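Local coordinates for epimerase family protein SDR39U1 (PDB 4B4O) that is a putative NADP-dependent oxidoreductase of the short-chain dehydrogenase/reductase superfamily that binds NADPH, at residues A[182-193]-A[218-229]. The protein carries 3 engineered substitutions. Numbering follows the deposited sequence.
Sequences PIGSGHQFFPWI and VAPSSATNAEFA
Asn225, at the start of helix 225-236, reaches across to Ile183 and Gln188 of the 182-191 loop. Its CB lies against the Gln188 carboxamide, 3.4 Å from NE2. With CG anti to the backbone N (chi1 172°) and the amide turned by chi2 (-81°), the two carboxamide planes stack, 7° apart. OD1 accepts Ile183 N at 2.8 Å, the donor tilted out of the carbonyl plane, while ND2 rests on Ile183 CG1 and CD1. Gln188 is held in turn: NE2 donates to Ile183 O and to Leu261 O. Backbone bonds from Asn225 N to Gln188 O and from Ala226 N to Gly186 O tie the helix start to the loop. Farther along, the Phe190 ring forms an offset stack with Phe228, centroids 4.4 Å apart. Trp192 takes Ala219 CB over its six-membered ring and donates NE1, close to the ring plane, to Ser221 OG at 3.1 Å. Were Trp192 an alanine, Ser221 OG would probably lose this donor and a gap open beside Ala219, Ala223 and helix 284-293. Thr224 OG1 N-caps the helix by accepting Glu227 N. Thus the loop entering strand 192-194 packs on the turn linking strand 213-217 to helix 225-236, at the parallel sheet of a Rossmann-type fold.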
ATOM      1  N   PRO A 182     -22.747  -1.646  -0.986  1.00 15.54           N
ATOM      2  CA  PRO A 182     -21.965  -1.041  -2.067  1.00 15.65           C
ATOM      3  C   PRO A 182     -21.760   0.445  -1.904  1.00 16.42           C
ATOM      4  O   PRO A 182     -22.613   1.133  -1.349  1.00 17.23           O
ATOM      5  CB  PRO A 182     -22.805  -1.336  -3.312  1.00 16.18           C
ATOM      6  CG  PRO A 182     -24.175  -1.556  -2.808  1.00 16.65           C
ATOM      7  CD  PRO A 182     -23.997  -2.249  -1.490  1.00 15.93           C
ATOM      8  N   ILE A 183     -20.613   0.922  -2.386  1.00 16.29           N
ATOM      9  CA  ILE A 183     -20.286   2.344  -2.432  1.00 17.19           C
ATOM     10  C   ILE A 183     -20.595   2.882  -3.826  1.00 18.06           C
ATOM     11  O   ILE A 183     -20.009   2.436  -4.798  1.00 17.70           O
ATOM     12  CB  ILE A 183     -18.794   2.585  -2.145  1.00 16.71           C
ATOM     13  CG1 ILE A 183     -18.379   1.914  -0.833  1.00 15.96           C
ATOM     14  CG2 ILE A 183     -18.501   4.065  -2.108  1.00 17.84           C
ATOM     15  CD1 ILE A 183     -16.884   1.934  -0.618  1.00 15.48           C
ATOM     16  N   GLY A 184     -21.514   3.840  -3.931  1.00 19.38           N
ATOM     17  CA  GLY A 184     -21.904   4.380  -5.233  1.00 20.52           C
ATOM     18  C   GLY A 184     -22.721   3.381  -6.050  1.00 20.42           C
ATOM     19  O   GLY A 184     -23.630   2.743  -5.525  1.00 20.20           O
ATOM     20  N   SER A 185     -22.375   3.214  -7.319  1.00 20.68           N
ATOM     21  CA  SER A 185     -23.027   2.214  -8.167  1.00 20.74           C
ATOM     22  C   SER A 185     -22.618   0.794  -7.790  1.00 19.23           C
ATOM     23  O   SER A 185     -23.371  -0.140  -8.004  1.00 19.22           O
ATOM     24  CB  SER A 185     -22.666   2.427  -9.639  1.00 21.62           C
ATOM     25  OG  SER A 185     -21.282   2.199  -9.878  1.00 20.74           O
ATOM     26  N   GLY A 186     -21.414   0.649  -7.240  1.00 18.15           N
ATOM     27  CA  GLY A 186     -20.855  -0.654  -6.921  1.00 16.92           C
ATOM     28  C   GLY A 186     -20.184  -1.308  -8.104  1.00 16.86           C
ATOM     29  O   GLY A 186     -19.516  -2.331  -7.960  1.00 16.01           O
ATOM     30  N   HIS A 187     -20.333  -0.708  -9.277  1.00 17.94           N
ATOM     31  CA  HIS A 187     -19.756  -1.278 -10.495  1.00 18.17           C
ATOM     32  C   HIS A 187     -18.284  -1.091 -10.637  1.00 17.62           C
ATOM     33  O   HIS A 187     -17.662  -1.800 -11.412  1.00 17.57           O
ATOM     34  CB  HIS A 187     -20.478  -0.732 -11.722  1.00 19.77           C
ATOM     35  CG  HIS A 187     -21.840  -1.359 -11.913  1.00 20.43           C
ATOM     36  ND1 HIS A 187     -22.988  -0.673 -11.854  1.00 21.47           N
ATOM     37  CD2 HIS A 187     -22.189  -2.690 -12.102  1.00 20.23           C
ATOM     38  CE1 HIS A 187     -24.026  -1.515 -12.044  1.00 21.90           C
ATOM     39  NE2 HIS A 187     -23.531  -2.750 -12.203  1.00 21.16           N
ATOM     40  N   GLN A 188     -17.726  -0.151  -9.891  1.00 17.33           N
ATOM     41  CA  GLN A 188     -16.318   0.198 -10.011  1.00 16.98           C
ATOM     42  C   GLN A 188     -15.383  -0.947  -9.594  1.00 15.78           C
ATOM     43  O   GLN A 188     -15.698  -1.739  -8.716  1.00 15.07           O
ATOM     44  CB  GLN A 188     -16.003   1.459  -9.209  1.00 17.14           C
ATOM     45  CG  GLN A 188     -16.063   1.332  -7.687  1.00 16.31           C
ATOM     46  CD  GLN A 188     -17.446   1.497  -7.092  1.00 16.72           C
ATOM     47  OE1 GLN A 188     -18.474   1.295  -7.756  1.00 17.35           O
ATOM     48  NE2 GLN A 188     -17.471   1.839  -5.806  1.00 16.46           N
ATOM     49  N   PHE A 189     -14.252  -1.054 -10.273  1.00 15.73           N
ATOM     50  CA  PHE A 189     -13.272  -2.063  -9.942  1.00 14.83           C
ATOM     51  C   PHE A 189     -12.718  -1.815  -8.539  1.00 14.04           C
ATOM     52  O   PHE A 189     -12.549  -0.663  -8.090  1.00 14.27           O
ATOM     53  CB  PHE A 189     -12.142  -2.113 -10.962  1.00 15.10           C
ATOM     54  CG  PHE A 189     -12.568  -2.596 -12.317  1.00 15.98           C
ATOM     55  CD1 PHE A 189     -12.980  -3.915 -12.513  1.00 15.93           C
ATOM     56  CD2 PHE A 189     -12.551  -1.738 -13.405  1.00 17.08           C
ATOM     57  CE1 PHE A 189     -13.380  -4.363 -13.758  1.00 16.97           C
ATOM     58  CE2 PHE A 189     -12.957  -2.180 -14.652  1.00 18.12           C
ATOM     59  CZ  PHE A 189     -13.364  -3.495 -14.832  1.00 18.07           C
ATOM     60  N   PHE A 190     -12.464  -2.917  -7.845  1.00 13.32           N
ATOM     61  CA  PHE A 190     -11.969  -2.895  -6.491  1.00 12.73           C
ATOM     62  C   PHE A 190     -10.614  -3.617  -6.462  1.00 12.32           C
ATOM     63  O   PHE A 190     -10.562  -4.820  -6.210  1.00 12.05           O
ATOM     64  CB  PHE A 190     -12.993  -3.579  -5.595  1.00 12.48           C
ATOM     65  CG  PHE A 190     -12.734  -3.423  -4.136  1.00 12.15           C
ATOM     66  CD1 PHE A 190     -12.997  -2.216  -3.503  1.00 12.47           C
ATOM     67  CD2 PHE A 190     -12.269  -4.482  -3.387  1.00 11.75           C
ATOM     68  CE1 PHE A 190     -12.746  -2.055  -2.151  1.00 12.38           C
ATOM     69  CE2 PHE A 190     -12.037  -4.347  -2.029  1.00 11.66           C
ATOM     70  CZ  PHE A 190     -12.280  -3.133  -1.404  1.00 11.97           C
ATOM     71  N   PRO A 191      -9.514  -2.891  -6.775  1.00 12.45           N
ATOM     72  CA  PRO A 191      -8.182  -3.502  -6.666  1.00 12.17           C
ATOM     73  C   PRO A 191      -7.835  -3.686  -5.195  1.00 11.81           C
ATOM     74  O   PRO A 191      -7.872  -2.712  -4.436  1.00 11.92           O
ATOM     75  CB  PRO A 191      -7.248  -2.463  -7.310  1.00 12.54           C
ATOM     76  CG  PRO A 191      -7.949  -1.171  -7.166  1.00 12.95           C
ATOM     77  CD  PRO A 191      -9.433  -1.474  -7.160  1.00 13.00           C
ATOM     78  N   TRP A 192      -7.521  -4.914  -4.807  1.00 11.59           N
ATOM     79  CA  TRP A 192      -7.296  -5.220  -3.414  1.00 11.45           C
ATOM     80  C   TRP A 192      -6.190  -6.218  -3.298  1.00 11.50           C
ATOM     81  O   TRP A 192      -5.847  -6.892  -4.277  1.00 11.61           O
ATOM     82  CB  TRP A 192      -8.578  -5.780  -2.814  1.00 11.37           C
ATOM     83  CG  TRP A 192      -8.945  -7.101  -3.418  1.00 11.41           C
ATOM     84  CD1 TRP A 192      -9.706  -7.337  -4.534  1.00 11.56           C
ATOM     85  CD2 TRP A 192      -8.507  -8.424  -2.962  1.00 11.54           C
ATOM     86  NE1 TRP A 192      -9.778  -8.665  -4.789  1.00 11.77           N
ATOM     87  CE2 TRP A 192      -9.081  -9.374  -3.888  1.00 11.79           C
ATOM     88  CE3 TRP A 192      -7.715  -8.888  -1.908  1.00 11.69           C
ATOM     89  CZ2 TRP A 192      -8.869 -10.727  -3.771  1.00 12.17           C
ATOM     90  CZ3 TRP A 192      -7.501 -10.254  -1.794  1.00 12.08           C
ATOM     91  CH2 TRP A 192      -8.077 -11.155  -2.708  1.00 12.31           C
ATOM     92  N   ILE A 193      -5.643  -6.350  -2.095  1.00 11.60           N
ATOM     93  CA  ILE A 193      -4.685  -7.406  -1.774  1.00 11.87           C
ATOM     94  C   ILE A 193      -4.790  -7.726  -0.286  1.00 12.13           C
ATOM     95  O   ILE A 193      -5.053  -6.842   0.534  1.00 12.18           O
ATOM     96  CB  ILE A 193      -3.236  -6.993  -2.116  1.00 12.07           C
ATOM     97  CG1 ILE A 193      -2.285  -8.187  -2.020  1.00 12.50           C
ATOM     98  CG2 ILE A 193      -2.730  -5.842  -1.224  1.00 12.24           C
ATOM     99  CD1 ILE A 193      -0.921  -7.905  -2.626  1.00 12.75           C
ATOM    100  N   VAL A 218      -1.493  -6.272  -6.109  1.00 12.39           N
ATOM    101  CA  VAL A 218      -2.919  -6.604  -6.150  1.00 12.17           C
ATOM    102  C   VAL A 218      -3.096  -8.099  -6.324  1.00 12.40           C
ATOM    103  O   VAL A 218      -2.228  -8.764  -6.913  1.00 12.82           O
ATOM    104  CB  VAL A 218      -3.662  -5.851  -7.266  1.00 12.25           C
ATOM    105  CG1 VAL A 218      -3.554  -4.364  -6.990  1.00 12.23           C
ATOM    106  CG2 VAL A 218      -3.133  -6.189  -8.661  1.00 12.72           C
ATOM    107  N   ALA A 219      -4.177  -8.629  -5.754  1.00 12.26           N
ATOM    108  CA  ALA A 219      -4.530 -10.031  -5.950  1.00 12.65           C
ATOM    109  C   ALA A 219      -4.946 -10.137  -7.394  1.00 12.97           C
ATOM    110  O   ALA A 219      -5.454  -9.172  -7.958  1.00 12.79           O
ATOM    111  CB  ALA A 219      -5.671 -10.459  -5.039  1.00 12.50           C
ATOM    112  N   PRO A 220      -4.705 -11.280  -8.025  1.00 13.64           N
ATOM    113  CA  PRO A 220      -5.117 -11.437  -9.420  1.00 14.20           C
ATOM    114  C   PRO A 220      -6.609 -11.690  -9.441  1.00 14.24           C
ATOM    115  O   PRO A 220      -7.050 -12.805  -9.682  1.00 14.90           O
ATOM    116  CB  PRO A 220      -4.332 -12.663  -9.884  1.00 15.10           C
ATOM    117  CG  PRO A 220      -4.169 -13.475  -8.632  1.00 15.09           C
ATOM    118  CD  PRO A 220      -4.089 -12.503  -7.483  1.00 14.16           C
ATOM    119  N   SER A 221      -7.375 -10.642  -9.185  1.00 13.68           N
ATOM    120  CA  SER A 221      -8.814 -10.755  -9.027  1.00 13.67           C
ATOM    121  C   SER A 221      -9.477  -9.670  -9.857  1.00 13.78           C
ATOM    122  O   SER A 221      -8.835  -8.699 -10.246  1.00 13.70           O
ATOM    123  CB  SER A 221      -9.166 -10.606  -7.539  1.00 13.02           C
ATOM    124  OG  SER A 221     -10.527 -10.310  -7.311  1.00 12.91           O
ATOM    125  N   SER A 222     -10.751  -9.851 -10.136  1.00 14.13           N
ATOM    126  CA  SER A 222     -11.523  -8.881 -10.914  1.00 14.48           C
ATOM    127  C   SER A 222     -12.688  -8.316 -10.104  1.00 14.13           C
ATOM    128  O   SER A 222     -13.683  -7.878 -10.675  1.00 14.66           O
ATOM    129  CB  SER A 222     -12.075  -9.551 -12.183  1.00 15.61           C
ATOM    130  OG  SER A 222     -10.994  -9.924 -12.997  1.00 16.10           O
ATOM    131  N   ALA A 223     -12.565  -8.341  -8.787  1.00 13.39           N
ATOM    132  CA  ALA A 223     -13.639  -7.890  -7.938  1.00 13.14           C
ATOM    133  C   ALA A 223     -14.075  -6.493  -8.337  1.00 13.38           C
ATOM    134  O   ALA A 223     -13.249  -5.643  -8.661  1.00 13.39           O
ATOM    135  CB  ALA A 223     -13.228  -7.904  -6.470  1.00 12.47           C
ATOM    136  N   THR A 224     -15.396  -6.287  -8.328  1.00 13.75           N
ATOM    137  CA  THR A 224     -15.981  -4.943  -8.311  1.00 14.06           C
ATOM    138  C   THR A 224     -16.307  -4.622  -6.853  1.00 13.54           C
ATOM    139  O   THR A 224     -16.343  -5.514  -6.011  1.00 13.08           O
ATOM    140  CB  THR A 224     -17.279  -4.857  -9.142  1.00 15.00           C
ATOM    141  OG1 THR A 224     -18.264  -5.723  -8.557  1.00 14.91           O
ATOM    142  CG2 THR A 224     -17.023  -5.220 -10.593  1.00 15.77           C
ATOM    143  N   ASN A 225     -16.572  -3.357  -6.562  1.00 13.82           N
ATOM    144  CA  ASN A 225     -17.003  -2.968  -5.226  1.00 13.61           C
ATOM    145  C   ASN A 225     -18.294  -3.668  -4.772  1.00 13.70           C
ATOM    146  O   ASN A 225     -18.400  -4.044  -3.613  1.00 13.32           O
ATOM    147  CB  ASN A 225     -17.172  -1.445  -5.139  1.00 14.24           C
ATOM    148  CG  ASN A 225     -17.799  -0.991  -3.842  1.00 14.33           C
ATOM    149  OD1 ASN A 225     -19.021  -1.035  -3.683  1.00 14.73           O
ATOM    150  ND2 ASN A 225     -16.964  -0.562  -2.895  1.00 14.09           N
ATOM    151  N   ALA A 226     -19.266  -3.833  -5.681  1.00 14.33           N
ATOM    152  CA  ALA A 226     -20.496  -4.585  -5.372  1.00 14.53           C
ATOM    153  C   ALA A 226     -20.152  -6.001  -4.964  1.00 13.97           C
ATOM    154  O   ALA A 226     -20.680  -6.509  -3.969  1.00 13.79           O
ATOM    155  CB  ALA A 226     -21.450  -4.616  -6.547  1.00 15.47           C
ATOM    156  N   GLU A 227     -19.251  -6.640  -5.705  1.00 13.83           N
ATOM    157  CA  GLU A 227     -18.829  -8.028  -5.371  1.00 13.53           C
ATOM    158  C   GLU A 227     -18.099  -8.096  -4.014  1.00 12.87           C
ATOM    159  O   GLU A 227     -18.321  -9.007  -3.231  1.00 12.81           O
ATOM    160  CB  GLU A 227     -17.984  -8.657  -6.506  1.00 13.75           C
ATOM    161  CG  GLU A 227     -17.382 -10.047  -6.192  1.00 13.64           C
ATOM    162  CD  GLU A 227     -16.322 -10.510  -7.217  1.00 13.91           C
ATOM    163  OE1 GLU A 227     -16.425 -10.049  -8.400  1.00 14.42           O
ATOM    164  OE2 GLU A 227     -15.385 -11.296  -6.862  1.00 13.76           O
ATOM    165  N   PHE A 228     -17.275  -7.100  -3.727  1.00 12.55           N
ATOM    166  CA  PHE A 228     -16.656  -6.989  -2.409  1.00 12.16           C
ATOM    167  C   PHE A 228     -17.670  -6.926  -1.247  1.00 12.30           C
ATOM    168  O   PHE A 228     -17.531  -7.629  -0.250  1.00 12.21           O
ATOM    169  CB  PHE A 228     -15.729  -5.751  -2.333  1.00 12.04           C
ATOM    170  CG  PHE A 228     -15.326  -5.398  -0.939  1.00 11.93           C
ATOM    171  CD1 PHE A 228     -14.359  -6.139  -0.293  1.00 11.72           C
ATOM    172  CD2 PHE A 228     -15.963  -4.387  -0.252  1.00 12.25           C
ATOM    173  CE1 PHE A 228     -14.005  -5.859   1.005  1.00 11.84           C
ATOM    174  CE2 PHE A 228     -15.628  -4.103   1.063  1.00 12.37           C
ATOM    175  CZ  PHE A 228     -14.641  -4.837   1.691  1.00 12.17           C
ATOM    176  N   ALA A 229     -18.653  -6.048  -1.358  1.00 12.64           N
ATOM    177  CA  ALA A 229     -19.629  -5.879  -0.293  1.00 12.90           C
ATOM    178  C   ALA A 229     -20.385  -7.179  -0.058  1.00 12.98           C
ATOM    179  O   ALA A 229     -20.589  -7.602   1.084  1.00 13.03           O
ATOM    180  CB  ALA A 229     -20.589  -4.726  -0.608  1.00 13.46           C
TER
HETATM  181  O   HOH W   1      -9.935  -7.015  -7.902  1.00  2.00           O
HETATM  182  O   HOH W   2      -7.110  -6.812  -7.307  1.00  2.00           O